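Local atomic coordinates of cytosolic IMP-GMP specific 5'-nucleotidase (Legionella pneumophila subsp. pneumophila, PDB entry 4OHF), a protein that probably hydrolyses the 5'-phosphate of nucleoside monophosphates such as IMP and GMP, as a magnesium-binding cytosolic nucleotidase with a HAD-like fold. Residues 181-192 / 218-228. Numbering follows the deposited sequence.
Sequences LKKYVIREKEVV and LLLDYALSPFL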
loop_
_atom_site.group_PDB
_atom_site.type_symbol
_atom_site.label_atom_id
_atom_site.label_comp_id
_atom_site.label_asym_id
_atom_site.label_seq_id
_atom_site.Cartn_x
_atom_site.Cartn_y
_atom_site.Cartn_z
ATOM N N LEU B 181 0.882 8.216 -44.974
ATOM C CA LEU B 181 0.659 6.792 -44.815
ATOM C C LEU B 181 1.686 5.856 -45.440
ATOM O O LEU B 181 2.164 4.932 -44.769
ATOM C CB LEU B 181 -0.749 6.434 -45.298
ATOM C CG LEU B 181 -1.841 7.079 -44.443
ATOM C CD1 LEU B 181 -3.208 6.812 -45.038
ATOM C CD2 LEU B 181 -1.748 6.539 -43.025
ATOM N N LYS B 182 2.061 6.077 -46.694
ATOM C CA LYS B 182 3.018 5.151 -47.284
ATOM C C LYS B 182 4.423 5.195 -46.703
ATOM O O LYS B 182 5.241 4.333 -46.991
ATOM C CB LYS B 182 3.079 5.298 -48.800
ATOM C CG LYS B 182 3.660 6.578 -49.333
ATOM C CD LYS B 182 4.020 6.387 -50.811
ATOM C CE LYS B 182 3.021 5.446 -51.523
ATOM N NZ LYS B 182 3.391 5.138 -52.939
ATOM N N LYS B 183 4.700 6.191 -45.878
ATOM C CA LYS B 183 6.003 6.278 -45.245
ATOM C C LYS B 183 5.934 5.645 -43.848
ATOM O O LYS B 183 6.953 5.254 -43.289
ATOM C CB LYS B 183 6.432 7.740 -45.112
ATOM C CG LYS B 183 7.708 7.936 -44.303
ATOM C CD LYS B 183 7.904 9.380 -43.887
ATOM C CE LYS B 183 9.188 9.526 -43.071
ATOM N NZ LYS B 183 9.381 10.937 -42.623
ATOM N N TYR B 184 4.728 5.539 -43.296
ATOM C CA TYR B 184 4.573 4.995 -41.952
ATOM C C TYR B 184 3.968 3.609 -41.816
ATOM O O TYR B 184 4.468 2.805 -41.033
ATOM C CB TYR B 184 3.808 5.989 -41.080
ATOM C CG TYR B 184 4.635 7.211 -40.771
ATOM C CD1 TYR B 184 5.739 7.130 -39.909
ATOM C CD2 TYR B 184 4.351 8.434 -41.369
ATOM C CE1 TYR B 184 6.537 8.238 -39.653
ATOM C CE2 TYR B 184 5.144 9.552 -41.123
ATOM C CZ TYR B 184 6.236 9.448 -40.262
ATOM O OH TYR B 184 7.023 10.553 -40.006
ATOM N N VAL B 185 2.920 3.301 -42.573
ATOM C CA VAL B 185 2.316 1.977 -42.450
ATOM C C VAL B 185 2.699 0.985 -43.548
ATOM O O VAL B 185 2.693 1.299 -44.734
ATOM C CB VAL B 185 0.756 2.065 -42.314
ATOM C CG1 VAL B 185 0.293 3.474 -42.523
ATOM C CG2 VAL B 185 0.064 1.107 -43.284
ATOM N N ILE B 186 3.046 -0.222 -43.118
ATOM C CA ILE B 186 3.444 -1.290 -44.015
ATOM C C ILE B 186 2.231 -2.145 -44.353
ATOM O O ILE B 186 1.473 -2.540 -43.472
ATOM C CB ILE B 186 4.512 -2.199 -43.354
ATOM C CG1 ILE B 186 5.774 -1.407 -43.055
ATOM C CG2 ILE B 186 4.866 -3.345 -44.265
ATOM C CD1 ILE B 186 6.800 -2.188 -42.275
ATOM N N ARG B 187 2.049 -2.423 -45.636
ATOM C CA ARG B 187 0.941 -3.252 -46.094
ATOM C C ARG B 187 1.427 -4.685 -46.271
ATOM O O ARG B 187 2.584 -4.926 -46.607
ATOM C CB ARG B 187 0.405 -2.713 -47.412
ATOM C CG ARG B 187 -0.381 -1.418 -47.266
ATOM C CD ARG B 187 -0.398 -0.638 -48.572
ATOM N NE ARG B 187 -1.673 0.040 -48.784
ATOM C CZ ARG B 187 -1.920 0.857 -49.801
ATOM N NH1 ARG B 187 -0.970 1.103 -50.700
ATOM N NH2 ARG B 187 -3.118 1.416 -49.924
ATOM N N GLU B 188 0.547 -5.644 -46.039
ATOM C CA GLU B 188 0.933 -7.042 -46.152
ATOM C C GLU B 188 -0.261 -7.895 -46.535
ATOM O O GLU B 188 -1.181 -8.072 -45.740
ATOM C CB GLU B 188 1.524 -7.531 -44.816
ATOM C CG GLU B 188 1.785 -9.040 -44.735
ATOM C CD GLU B 188 2.296 -9.493 -43.365
ATOM O OE1 GLU B 188 2.479 -10.716 -43.174
ATOM O OE2 GLU B 188 2.518 -8.635 -42.484
ATOM N N LYS B 189 -0.240 -8.420 -47.754
ATOM C CA LYS B 189 -1.316 -9.273 -48.241
ATOM C C LYS B 189 -1.633 -10.414 -47.277
ATOM O O LYS B 189 -2.792 -10.690 -46.986
ATOM C CB LYS B 189 -0.951 -9.853 -49.615
ATOM C CG LYS B 189 -1.958 -10.871 -50.148
ATOM C CD LYS B 189 -1.780 -11.190 -51.641
ATOM C CE LYS B 189 -0.441 -11.868 -51.955
ATOM N NZ LYS B 189 0.738 -10.974 -51.739
ATOM N N GLU B 190 -0.600 -11.067 -46.774
ATOM C CA GLU B 190 -0.787 -12.185 -45.863
ATOM C C GLU B 190 -1.782 -11.924 -44.722
ATOM O O GLU B 190 -2.571 -12.804 -44.372
ATOM C CB GLU B 190 0.565 -12.617 -45.285
ATOM C CG GLU B 190 1.566 -13.205 -46.299
ATOM C CD GLU B 190 1.987 -12.224 -47.411
ATOM O OE1 GLU B 190 2.372 -11.068 -47.118
ATOM O OE2 GLU B 190 1.943 -12.621 -48.597
ATOM N N VAL B 191 -1.753 -10.727 -44.141
ATOM C CA VAL B 191 -2.657 -10.405 -43.041
ATOM C C VAL B 191 -4.100 -10.635 -43.452
ATOM O O VAL B 191 -4.846 -11.308 -42.748
ATOM C CB VAL B 191 -2.505 -8.930 -42.566
ATOM C CG1 VAL B 191 -3.628 -8.573 -41.610
ATOM C CG2 VAL B 191 -1.173 -8.735 -41.878
ATOM N N VAL B 192 -4.487 -10.071 -44.594
ATOM C CA VAL B 192 -5.847 -10.223 -45.093
ATOM C C VAL B 192 -6.171 -11.685 -45.386
ATOM O O VAL B 192 -7.225 -12.186 -44.985
ATOM C CB VAL B 192 -6.076 -9.359 -46.354
ATOM C CG1 VAL B 192 -7.354 -9.770 -47.061
ATOM C CG2 VAL B 192 -6.185 -7.896 -45.945
ATOM N N LEU B 218 -9.920 5.092 -41.693
ATOM C CA LEU B 218 -8.960 5.482 -42.721
ATOM C C LEU B 218 -7.852 4.434 -42.854
ATOM O O LEU B 218 -7.621 3.867 -43.931
ATOM C CB LEU B 218 -8.318 6.801 -42.342
ATOM C CG LEU B 218 -7.890 7.747 -43.454
ATOM C CD1 LEU B 218 -6.884 8.708 -42.839
ATOM C CD2 LEU B 218 -7.291 7.020 -44.641
ATOM N N LEU B 219 -7.171 4.182 -41.740
ATOM C CA LEU B 219 -6.067 3.241 -41.707
ATOM C C LEU B 219 -6.444 1.804 -42.086
ATOM O O LEU B 219 -5.704 1.129 -42.803
ATOM C CB LEU B 219 -5.432 3.255 -40.321
ATOM C CG LEU B 219 -3.980 2.780 -40.286
ATOM C CD1 LEU B 219 -3.075 3.881 -40.818
ATOM C CD2 LEU B 219 -3.595 2.434 -38.860
ATOM N N LEU B 220 -7.586 1.329 -41.603
ATOM C CA LEU B 220 -8.007 -0.028 -41.919
ATOM C C LEU B 220 -8.251 -0.159 -43.406
ATOM O O LEU B 220 -7.868 -1.152 -44.023
ATOM C CB LEU B 220 -9.272 -0.401 -41.145
ATOM C CG LEU B 220 -9.058 -0.713 -39.660
ATOM C CD1 LEU B 220 -10.392 -0.933 -38.970
ATOM C CD2 LEU B 220 -8.189 -1.940 -39.527
ATOM N N ASP B 221 -8.888 0.854 -43.976
ATOM C CA ASP B 221 -9.173 0.895 -45.403
ATOM C C ASP B 221 -7.854 0.906 -46.172
ATOM O O ASP B 221 -7.627 0.056 -47.018
ATOM C CB ASP B 221 -9.967 2.160 -45.717
ATOM C CG ASP B 221 -10.601 2.138 -47.095
ATOM O OD1 ASP B 221 -11.262 3.133 -47.444
ATOM O OD2 ASP B 221 -10.450 1.140 -47.825
ATOM N N TYR B 222 -6.981 1.863 -45.859
ATOM C CA TYR B 222 -5.690 1.979 -46.527
ATOM C C TYR B 222 -4.864 0.688 -46.514
ATOM O O TYR B 222 -4.264 0.317 -47.530
ATOM C CB TYR B 222 -4.860 3.111 -45.892
ATOM C CG TYR B 222 -3.451 3.234 -46.449
ATOM C CD1 TYR B 222 -3.199 3.938 -47.631
ATOM C CD2 TYR B 222 -2.381 2.610 -45.820
ATOM C CE1 TYR B 222 -1.908 4.013 -48.170
ATOM C CE2 TYR B 222 -1.094 2.677 -46.346
ATOM C CZ TYR B 222 -0.860 3.379 -47.524
ATOM O OH TYR B 222 0.419 3.430 -48.054
ATOM N N ALA B 223 -4.835 -0.000 -45.376
ATOM C CA ALA B 223 -4.022 -1.207 -45.248
ATOM C C ALA B 223 -4.650 -2.571 -45.537
ATOM O O ALA B 223 -3.928 -3.553 -45.692
ATOM C CB ALA B 223 -3.371 -1.230 -43.868
ATOM N N LEU B 224 -5.971 -2.654 -45.618
ATOM C CA LEU B 224 -6.596 -3.946 -45.880
ATOM C C LEU B 224 -7.307 -4.052 -47.231
ATOM O O LEU B 224 -7.181 -5.049 -47.944
ATOM C CB LEU B 224 -7.582 -4.285 -44.761
ATOM C CG LEU B 224 -7.021 -4.273 -43.340
ATOM C CD1 LEU B 224 -8.120 -4.567 -42.362
ATOM C CD2 LEU B 224 -5.905 -5.294 -43.214
ATOM N N SER B 225 -8.065 -3.022 -47.579
ATOM C CA SER B 225 -8.817 -3.017 -48.825
ATOM C C SER B 225 -8.027 -3.487 -50.038
ATOM O O SER B 225 -8.488 -4.347 -50.789
ATOM C CB SER B 225 -9.386 -1.617 -49.082
ATOM O OG SER B 225 -10.386 -1.290 -48.126
ATOM N N PRO B 226 -6.816 -2.947 -50.242
ATOM C CA PRO B 226 -6.008 -3.354 -51.395
ATOM C C PRO B 226 -5.947 -4.861 -51.670
ATOM O O PRO B 226 -5.607 -5.264 -52.772
ATOM C CB PRO B 226 -4.635 -2.763 -51.072
ATOM C CG PRO B 226 -4.978 -1.529 -50.349
ATOM C CD PRO B 226 -6.072 -1.991 -49.404
ATOM N N PHE B 227 -6.291 -5.688 -50.688
ATOM C CA PHE B 227 -6.221 -7.143 -50.859
ATOM C C PHE B 227 -7.567 -7.850 -50.752
ATOM O O PHE B 227 -7.627 -9.065 -50.541
ATOM C CB PHE B 227 -5.273 -7.742 -49.819
ATOM C CG PHE B 227 -4.004 -6.979 -49.656
ATOM C CD1 PHE B 227 -3.025 -7.017 -50.639
ATOM C CD2 PHE B 227 -3.793 -6.201 -48.519
ATOM C CE1 PHE B 227 -1.850 -6.292 -50.495
ATOM C CE2 PHE B 227 -2.621 -5.472 -48.366
ATOM C CZ PHE B 227 -1.646 -5.518 -49.357
ATOM N N LEU B 228 -8.644 -7.090 -50.878
ATOM C CA LEU B 228 -9.985 -7.657 -50.806
ATOM C C LEU B 228 -10.526 -7.837 -52.225
ATOM O O LEU B 228 -10.230 -7.038 -53.110
ATOM C CB LEU B 228 -10.901 -6.724 -50.008
ATOM C CG LEU B 228 -11.052 -6.844 -48.482
ATOM C CD1 LEU B 228 -9.774 -7.324 -47.823
ATOM C CD2 LEU B 228 -11.479 -5.489 -47.940
HETATM O O HOH W 1 -2.110 -4.653 -44.249
#
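Arg187 reaches across to Tyr222 and binds both its backbone and its ring. Its CB meets the edge of the Phe227 ring at CZ, 4.0 Å away. CG passes the backbone at Ala223 CA, and CD lies by Tyr222 CE2. The chain bends at chi3 (144°), which brings the guanidinium over the Tyr222 ring. NE and NH2 both donate hydrogen bonds to Tyr222 O, each 2.9 Å long and bent, with N-H...O angles of about 146°; the oxygen lies in the guanidinium plane. The guanidinium stacks on the phenol, with planes 8° apart and CZ 3.7 Å from the ring centroid, a cation-pi contact. NH1 lies at the phenol end, nearest Tyr222 OH and CZ. NH2 also touches Pro226 CG.

The opposite face of Tyr222 is covered by Leu181, whose CB makes a CH-pi contact 3.8 Å from the ring centroid. Val185 CG2 meets the ring edge at CE2. Lys189 CA makes a CH-pi contact over the centre of the Phe227 ring, 3.6 Å from its centroid. Val192 CG1 packs on Leu228 CD1 at 3.5 Å.

The contact sets helix 213-224 and the residues that follow it, through Leu228, against helix 181-184, strand 185-186 and helix 189-200. Strand 185-186 pairs with strand 30-31. Leu219 also touches Asp25, a magnesium ligand, and Val191 packs on Leu28, both of helix 24-28.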